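Local coordinates for protein iron transport multicopper oxidase FET3 (Saccharomyces cerevisiae, PDB 1ZPU) that oxidises ferrous to ferric iron at the cell surface, using four copper ions to reduce dioxygen to water, as the ferroxidase step of high-affinity iron uptake, at residues S200-E206 / A251-D257; M210-D216 / Q234-V240. All coordinates share one frame. Residue numbers count along the deposited sequence, not the author numbering.

Interaction 1 (S200-E206 / A251-D257). With NAG (2-acetamido-2-deoxy-beta-D-glucopyranose), chain L.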
loop_
_atom_site.group_PDB
_atom_site.type_symbol
_atom_site.label_atom_id
_atom_site.label_comp_id
_atom_site.label_asym_id
_atom_site.label_seq_id
_atom_site.Cartn_x
_atom_site.Cartn_y
_atom_site.Cartn_z
ATOM N N SER A 200 -3.781 -5.701 9.783
ATOM C CA SER A 200 -4.024 -4.386 10.420
ATOM C C SER A 200 -3.576 -4.388 11.884
ATOM O O SER A 200 -3.590 -5.424 12.549
ATOM C CB SER A 200 -5.514 -4.056 10.427
ATOM O OG SER A 200 -6.088 -3.983 9.138
ATOM N N GLN A 201 -3.210 -3.235 12.416
ATOM C CA GLN A 201 -2.798 -3.196 13.812
ATOM C C GLN A 201 -3.494 -2.103 14.576
ATOM O O GLN A 201 -3.756 -1.022 14.034
ATOM C CB GLN A 201 -1.304 -2.976 13.922
ATOM C CG GLN A 201 -0.459 -4.084 13.315
ATOM C CD GLN A 201 0.985 -3.960 13.721
ATOM O OE1 GLN A 201 1.290 -3.440 14.802
ATOM N NE2 GLN A 201 1.883 -4.413 12.871
ATOM N N TYR A 202 -3.796 -2.371 15.840
ATOM C CA TYR A 202 -4.197 -1.299 16.733
ATOM C C TYR A 202 -2.935 -0.775 17.376
ATOM O O TYR A 202 -2.013 -1.544 17.685
ATOM C CB TYR A 202 -5.152 -1.774 17.815
ATOM C CG TYR A 202 -6.397 -2.427 17.312
ATOM C CD1 TYR A 202 -6.416 -3.796 17.065
ATOM C CD2 TYR A 202 -7.569 -1.689 17.104
ATOM C CE1 TYR A 202 -7.556 -4.421 16.614
ATOM C CE2 TYR A 202 -8.730 -2.304 16.651
ATOM C CZ TYR A 202 -8.714 -3.677 16.407
ATOM O OH TYR A 202 -9.833 -4.344 15.947
ATOM N N PHE A 203 -2.881 0.533 17.570
ATOM C CA PHE A 203 -1.718 1.149 18.156
ATOM C C PHE A 203 -2.120 2.150 19.214
ATOM O O PHE A 203 -3.026 2.963 18.987
ATOM C CB PHE A 203 -0.905 1.859 17.086
ATOM C CG PHE A 203 0.316 2.533 17.616
ATOM C CD1 PHE A 203 1.514 1.835 17.715
ATOM C CD2 PHE A 203 0.268 3.866 18.029
ATOM C CE1 PHE A 203 2.649 2.453 18.203
ATOM C CE2 PHE A 203 1.385 4.493 18.524
ATOM C CZ PHE A 203 2.581 3.788 18.622
ATOM N N TRP A 204 -1.434 2.106 20.357
ATOM C CA TRP A 204 -1.637 3.096 21.412
ATOM C C TRP A 204 -0.475 3.182 22.395
ATOM O O TRP A 204 0.340 2.259 22.492
ATOM C CB TRP A 204 -2.945 2.847 22.163
ATOM C CG TRP A 204 -2.974 1.650 23.076
ATOM C CD1 TRP A 204 -2.771 1.649 24.420
ATOM C CD2 TRP A 204 -3.265 0.286 22.715
ATOM N NE1 TRP A 204 -2.918 0.376 24.929
ATOM C CE2 TRP A 204 -3.220 -0.480 23.904
ATOM C CE3 TRP A 204 -3.556 -0.361 21.503
ATOM C CZ2 TRP A 204 -3.460 -1.857 23.921
ATOM C CZ3 TRP A 204 -3.788 -1.734 21.517
ATOM C CH2 TRP A 204 -3.737 -2.466 22.723
ATOM N N ILE A 205 -0.429 4.297 23.125
ATOM C CA ILE A 205 0.608 4.563 24.105
ATOM C C ILE A 205 -0.068 4.724 25.464
ATOM O O ILE A 205 -0.926 5.585 25.631
ATOM C CB ILE A 205 1.384 5.845 23.740
ATOM C CG1 ILE A 205 1.951 5.733 22.326
ATOM C CG2 ILE A 205 2.489 6.118 24.733
ATOM C CD1 ILE A 205 2.500 7.035 21.778
ATOM N N GLU A 206 0.312 3.882 26.423
ATOM C CA GLU A 206 -0.197 3.956 27.786
ATOM C C GLU A 206 -0.131 5.381 28.310
ATOM O O GLU A 206 0.923 6.021 28.230
ATOM C CB GLU A 206 0.595 3.019 28.693
ATOM C CG GLU A 206 0.175 3.044 30.135
ATOM C CD GLU A 206 1.114 2.269 31.038
ATOM O OE1 GLU A 206 0.918 2.326 32.273
ATOM O OE2 GLU A 206 2.051 1.616 30.532
ATOM N N ALA A 251 4.178 2.002 28.365
ATOM C CA ALA A 251 4.141 0.975 27.338
ATOM C C ALA A 251 3.673 1.536 25.995
ATOM O O ALA A 251 2.652 2.234 25.933
ATOM C CB ALA A 251 3.233 -0.138 27.778
ATOM N N ILE A 252 4.440 1.265 24.940
ATOM C CA ILE A 252 4.022 1.505 23.557
ATOM C C ILE A 252 3.446 0.176 23.079
ATOM O O ILE A 252 4.127 -0.843 23.072
ATOM C CB ILE A 252 5.211 1.907 22.645
ATOM C CG1 ILE A 252 5.886 3.185 23.131
ATOM C CG2 ILE A 252 4.758 2.062 21.186
ATOM C CD1 ILE A 252 7.254 3.385 22.535
ATOM N N MET A 253 2.183 0.189 22.687
ATOM C CA MET A 253 1.438 -1.043 22.484
ATOM C C MET A 253 0.967 -1.215 21.047
ATOM O O MET A 253 0.375 -0.309 20.469
ATOM C CB MET A 253 0.241 -1.026 23.421
ATOM C CG MET A 253 -0.190 -2.401 23.871
ATOM S SD MET A 253 0.837 -3.128 25.160
ATOM C CE MET A 253 1.815 -1.721 25.598
ATOM N N GLN A 254 1.248 -2.375 20.473
ATOM C CA GLN A 254 0.682 -2.745 19.174
ATOM C C GLN A 254 -0.056 -4.103 19.260
ATOM O O GLN A 254 0.392 -5.033 19.946
ATOM C CB GLN A 254 1.736 -2.675 18.043
ATOM C CG GLN A 254 2.728 -3.771 18.001
ATOM C CD GLN A 254 3.978 -3.436 17.164
ATOM O OE1 GLN A 254 5.060 -3.241 17.714
ATOM N NE2 GLN A 254 3.840 -3.416 15.837
ATOM N N LYS A 255 -1.198 -4.200 18.584
ATOM C CA LYS A 255 -2.048 -5.382 18.710
ATOM C C LYS A 255 -2.530 -5.859 17.345
ATOM O O LYS A 255 -2.900 -5.034 16.508
ATOM C CB LYS A 255 -3.248 -5.036 19.602
ATOM C CG LYS A 255 -4.058 -6.220 20.066
ATOM C CD LYS A 255 -5.280 -5.771 20.845
ATOM C CE LYS A 255 -5.879 -6.902 21.665
ATOM N NZ LYS A 255 -5.708 -8.242 21.022
ATOM N N PHE A 256 -2.512 -7.177 17.126
ATOM C CA PHE A 256 -3.047 -7.782 15.908
ATOM C C PHE A 256 -4.532 -7.460 15.770
ATOM O O PHE A 256 -5.260 -7.402 16.774
ATOM C CB PHE A 256 -2.976 -9.300 16.012
ATOM C CG PHE A 256 -1.765 -9.928 15.397
ATOM C CD1 PHE A 256 -0.656 -10.227 16.172
ATOM C CD2 PHE A 256 -1.777 -10.318 14.061
ATOM C CE1 PHE A 256 0.437 -10.838 15.612
ATOM C CE2 PHE A 256 -0.689 -10.941 13.485
ATOM C CZ PHE A 256 0.427 -11.200 14.253
ATOM N N ASP A 257 -4.998 -7.282 14.537
ATOM C CA ASP A 257 -6.422 -7.410 14.241
ATOM C C ASP A 257 -6.686 -8.876 13.887
ATOM O O ASP A 257 -6.617 -9.276 12.718
ATOM C CB ASP A 257 -6.799 -6.501 13.089
ATOM C CG ASP A 257 -8.245 -6.639 12.674
ATOM O OD1 ASP A 257 -8.649 -5.865 11.781
ATOM O OD2 ASP A 257 -8.977 -7.507 13.213
HETATM C C1 NAG L . -4.001 -8.403 24.618
HETATM C C2 NAG L . -4.154 -9.286 25.850
HETATM C C3 NAG L . -5.599 -9.411 26.351
HETATM C C4 NAG L . -6.200 -8.053 26.637
HETATM C C5 NAG L . -6.076 -7.283 25.322
HETATM C C6 NAG L . -6.626 -5.867 25.467
HETATM C C7 NAG L . -2.816 -11.237 26.443
HETATM C C8 NAG L . -1.965 -10.434 27.388
HETATM N N2 NAG L . -3.617 -10.594 25.579
HETATM O O3 NAG L . -5.659 -10.124 27.564
HETATM O O4 NAG L . -7.534 -8.263 27.065
HETATM O O5 NAG L . -4.713 -7.200 24.872
HETATM O O6 NAG L . -5.772 -5.129 26.310
HETATM O O7 NAG L . -2.747 -12.465 26.501
#
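Two antiparallel strands of the second cupredoxin (plastocyanin-like) domain meet here, and W204, Y202 and M253 bury the largest areas. W204 and M253 form a hydrogen-bonded pair, with W204 N to M253 O at 3.0 Å and M253 N to W204 O at 2.8 Å. Their side chains share a sheet face with Y202 and K255. The indole, in a p rotamer, leans across the neighbouring strand so that M253 CB sits 3.7 Å from the centroid of its five-membered ring, a CH-pi contact; M253 SD adds an oblique Met-aromatic contact. The indole edge reaches K255 CB, while W204 NE1 is hydrogen-bonded to N288 OD1. Y202 pairs with K255 in the same way, and its ring stacks edge-to-face with Y229 of the adjoining strand 228-230. On the other face F203 and I252 pack together, beside a side-chain hydrogen bond from Q254 NE2 to Q201 OE1 (2.8 Å). Beyond the indole edge, K255 runs out to a protein-attached glycan, its CE 3.4 Å from NAG O5.

Interaction 2 (M210-D216 / Q234-V240)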
loop_
_atom_site.group_PDB
_atom_site.type_symbol
_atom_site.label_atom_id
_atom_site.label_comp_id
_atom_site.label_asym_id
_atom_site.label_seq_id
_atom_site.Cartn_x
_atom_site.Cartn_y
_atom_site.Cartn_z
ATOM N N MET A 210 -2.918 10.936 21.603
ATOM C CA MET A 210 -2.292 11.172 20.300
ATOM C C MET A 210 -3.110 12.142 19.475
ATOM O O MET A 210 -4.326 11.977 19.333
ATOM C CB MET A 210 -2.137 9.870 19.539
ATOM C CG MET A 210 -1.229 8.906 20.216
ATOM S SD MET A 210 -1.054 7.386 19.306
ATOM C CE MET A 210 -2.724 6.748 19.269
ATOM N N THR A 211 -2.441 13.161 18.942
ATOM C CA THR A 211 -3.112 14.165 18.121
ATOM C C THR A 211 -2.785 13.940 16.660
ATOM O O THR A 211 -1.668 14.198 16.213
ATOM C CB THR A 211 -2.710 15.578 18.507
ATOM O OG1 THR A 211 -2.771 15.707 19.934
ATOM C CG2 THR A 211 -3.655 16.582 17.857
ATOM N N VAL A 212 -3.764 13.446 15.915
ATOM C CA VAL A 212 -3.542 13.103 14.516
ATOM C C VAL A 212 -3.438 14.387 13.713
ATOM O O VAL A 212 -4.321 15.238 13.780
ATOM C CB VAL A 212 -4.618 12.115 13.970
ATOM C CG1 VAL A 212 -4.430 11.855 12.507
ATOM C CG2 VAL A 212 -4.531 10.808 14.709
ATOM N N VAL A 213 -2.329 14.534 12.989
ATOM C CA VAL A 213 -2.082 15.737 12.185
ATOM C C VAL A 213 -1.844 15.466 10.700
ATOM O O VAL A 213 -1.764 16.403 9.914
ATOM C CB VAL A 213 -0.935 16.608 12.736
ATOM C CG1 VAL A 213 -1.272 17.090 14.116
ATOM C CG2 VAL A 213 0.380 15.865 12.718
ATOM N N GLU A 214 -1.753 14.194 10.319
ATOM C CA GLU A 214 -1.594 13.830 8.920
ATOM C C GLU A 214 -1.994 12.372 8.704
ATOM O O GLU A 214 -1.682 11.498 9.525
ATOM C CB GLU A 214 -0.142 14.054 8.477
ATOM C CG GLU A 214 0.111 13.833 6.984
ATOM C CD GLU A 214 1.415 13.065 6.694
ATOM O OE1 GLU A 214 2.502 13.681 6.838
ATOM O OE2 GLU A 214 1.350 11.858 6.315
ATOM N N ILE A 215 -2.691 12.109 7.603
ATOM C CA ILE A 215 -2.834 10.732 7.112
ATOM C C ILE A 215 -2.421 10.644 5.643
ATOM O O ILE A 215 -2.767 11.518 4.845
ATOM C CB ILE A 215 -4.268 10.162 7.312
ATOM C CG1 ILE A 215 -5.320 11.042 6.627
ATOM C CG2 ILE A 215 -4.570 9.962 8.789
ATOM C CD1 ILE A 215 -6.646 10.374 6.460
ATOM N N ASP A 216 -1.668 9.601 5.300
ATOM C CA ASP A 216 -1.232 9.334 3.922
ATOM C C ASP A 216 -0.775 10.589 3.174
ATOM O O ASP A 216 -1.223 10.839 2.047
ATOM C CB ASP A 216 -2.342 8.630 3.109
ATOM C CG ASP A 216 -2.770 7.277 3.703
ATOM O OD1 ASP A 216 -3.612 6.588 3.071
ATOM O OD2 ASP A 216 -2.282 6.902 4.793
ATOM N N GLN A 234 -0.962 2.270 5.223
ATOM C CA GLN A 234 -1.353 3.612 5.641
ATOM C C GLN A 234 -0.430 4.248 6.668
ATOM O O GLN A 234 0.312 3.548 7.354
ATOM C CB GLN A 234 -2.851 3.770 5.973
ATOM C CG GLN A 234 -3.528 2.804 6.916
ATOM C CD GLN A 234 -5.079 2.914 6.838
ATOM O OE1 GLN A 234 -5.654 3.213 5.773
ATOM N NE2 GLN A 234 -5.752 2.678 7.978
ATOM N N ARG A 235 -0.444 5.578 6.720
ATOM C CA ARG A 235 0.404 6.342 7.615
ATOM C C ARG A 235 -0.469 7.262 8.441
ATOM O O ARG A 235 -1.297 7.986 7.888
ATOM C CB ARG A 235 1.393 7.186 6.810
ATOM C CG ARG A 235 2.430 6.396 6.064
ATOM C CD ARG A 235 1.916 5.861 4.729
ATOM N NE ARG A 235 1.885 6.899 3.706
ATOM C CZ ARG A 235 1.030 6.948 2.689
ATOM N NH1 ARG A 235 0.104 6.014 2.539
ATOM N NH2 ARG A 235 1.088 7.954 1.825
ATOM N N TYR A 236 -0.316 7.221 9.760
ATOM C CA TYR A 236 -0.856 8.275 10.612
ATOM C C TYR A 236 0.331 8.979 11.200
ATOM O O TYR A 236 1.191 8.345 11.789
ATOM C CB TYR A 236 -1.761 7.747 11.740
ATOM C CG TYR A 236 -3.110 7.219 11.307
ATOM C CD1 TYR A 236 -4.297 7.869 11.652
ATOM C CD2 TYR A 236 -3.199 6.049 10.551
ATOM C CE1 TYR A 236 -5.545 7.356 11.227
ATOM C CE2 TYR A 236 -4.413 5.532 10.133
ATOM C CZ TYR A 236 -5.577 6.178 10.464
ATOM O OH TYR A 236 -6.738 5.605 10.011
ATOM N N THR A 237 0.395 10.289 11.006
ATOM C CA THR A 237 1.362 11.127 11.706
ATOM C C THR A 237 0.656 11.826 12.868
ATOM O O THR A 237 -0.439 12.380 12.723
ATOM C CB THR A 237 2.015 12.163 10.782
ATOM O OG1 THR A 237 2.601 11.502 9.655
ATOM C CG2 THR A 237 3.089 12.935 11.530
ATOM N N VAL A 238 1.316 11.807 14.016
ATOM C CA VAL A 238 0.672 12.060 15.285
ATOM C C VAL A 238 1.595 12.908 16.161
ATOM O O VAL A 238 2.816 12.677 16.218
ATOM C CB VAL A 238 0.338 10.679 15.932
ATOM C CG1 VAL A 238 0.641 10.633 17.402
ATOM C CG2 VAL A 238 -1.097 10.266 15.627
ATOM N N LEU A 239 1.017 13.916 16.807
ATOM C CA LEU A 239 1.715 14.682 17.824
ATOM C C LEU A 239 1.533 13.990 19.172
ATOM O O LEU A 239 0.428 13.554 19.499
ATOM C CB LEU A 239 1.148 16.109 17.900
ATOM C CG LEU A 239 1.418 17.151 16.809
ATOM C CD1 LEU A 239 0.444 18.297 16.937
ATOM C CD2 LEU A 239 2.836 17.675 16.877
ATOM N N VAL A 240 2.617 13.894 19.941
ATOM C CA VAL A 240 2.588 13.323 21.284
ATOM C C VAL A 240 3.358 14.248 22.205
ATOM O O VAL A 240 4.525 14.553 21.943
ATOM C CB VAL A 240 3.216 11.908 21.319
ATOM C CG1 VAL A 240 3.411 11.433 22.742
ATOM C CG2 VAL A 240 2.342 10.916 20.563
#
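T211 and L239 exchange both backbone hydrogen bonds, T211 N to L239 O at 2.9 Å and L239 N to T211 O at 2.8 Å. Past the non-hydrogen-bonded pair V212-V238, a single acceptor serves two donors: T237 O takes V213 N at 2.9 Å and, more loosely, E214 N at 3.3 Å, while T237 N donates to E214 O at 2.8 Å. This is a classic beta bulge, with V213 at psi -6°, well off the extended value of its neighbours, and it shifts the register by one residue. The two strands are antiparallel neighbours in the Greek-key beta sandwich of the second cupredoxin domain. Beyond the bulge, D216 N donates to R235 O (3.1 Å), and D216 OD2 accepts R235 N (3.0 Å). The same carboxylate oxygen stands over one face of the R235 guanidinium, 3.4 Å from R235 NH1, so this salt bridge is purely electrostatic; D216 OD2 also pairs with R436, and D216 OD1 accepts D437 N. The guanidinium nitrogens find partners outside the two segments: NH2 pairs with D437, NE donates to T101 O and NH1 to A233 O. E214 OE2 accepts G217 N, T237 OG1 is hydrogen-bonded to the T101 hydroxyl, and Y236 OH to R436 NH1. T101 lies in the first cupredoxin domain, R436 and D437 in the third, so the pair's end is tied to both. Apolar contacts fill the Y236 side of the sheet, where I215 CG2 lies 3.9 Å from the Y236 ring centroid (CH-pi) and V212 CG2 meets V238 CG2 at 3.6 Å.

In the fold
Interactions 1 and 2 belong to the two facing sheets of one cupredoxin domain, centres about 14 Å apart. The chain runs from strand 201-205 into 210-215, and from 235-241 into 250-256, so each connection crosses from one sheet to the other. They meet in the core, F203 O lying 3.8 Å from M210 CE and I205 CD1 4.1 Å from V240 CG2. Interaction 2 reaches the trinuclear site, shared by the first and third domains: the R235 side chain is about 3 Å from that of H62, a type 3 ligand, and about 7 Å from a copper ion. Interaction 1 lies nearer the third domain's type 1 site, the S200 side chain about 9 Å from those of H392 and C463.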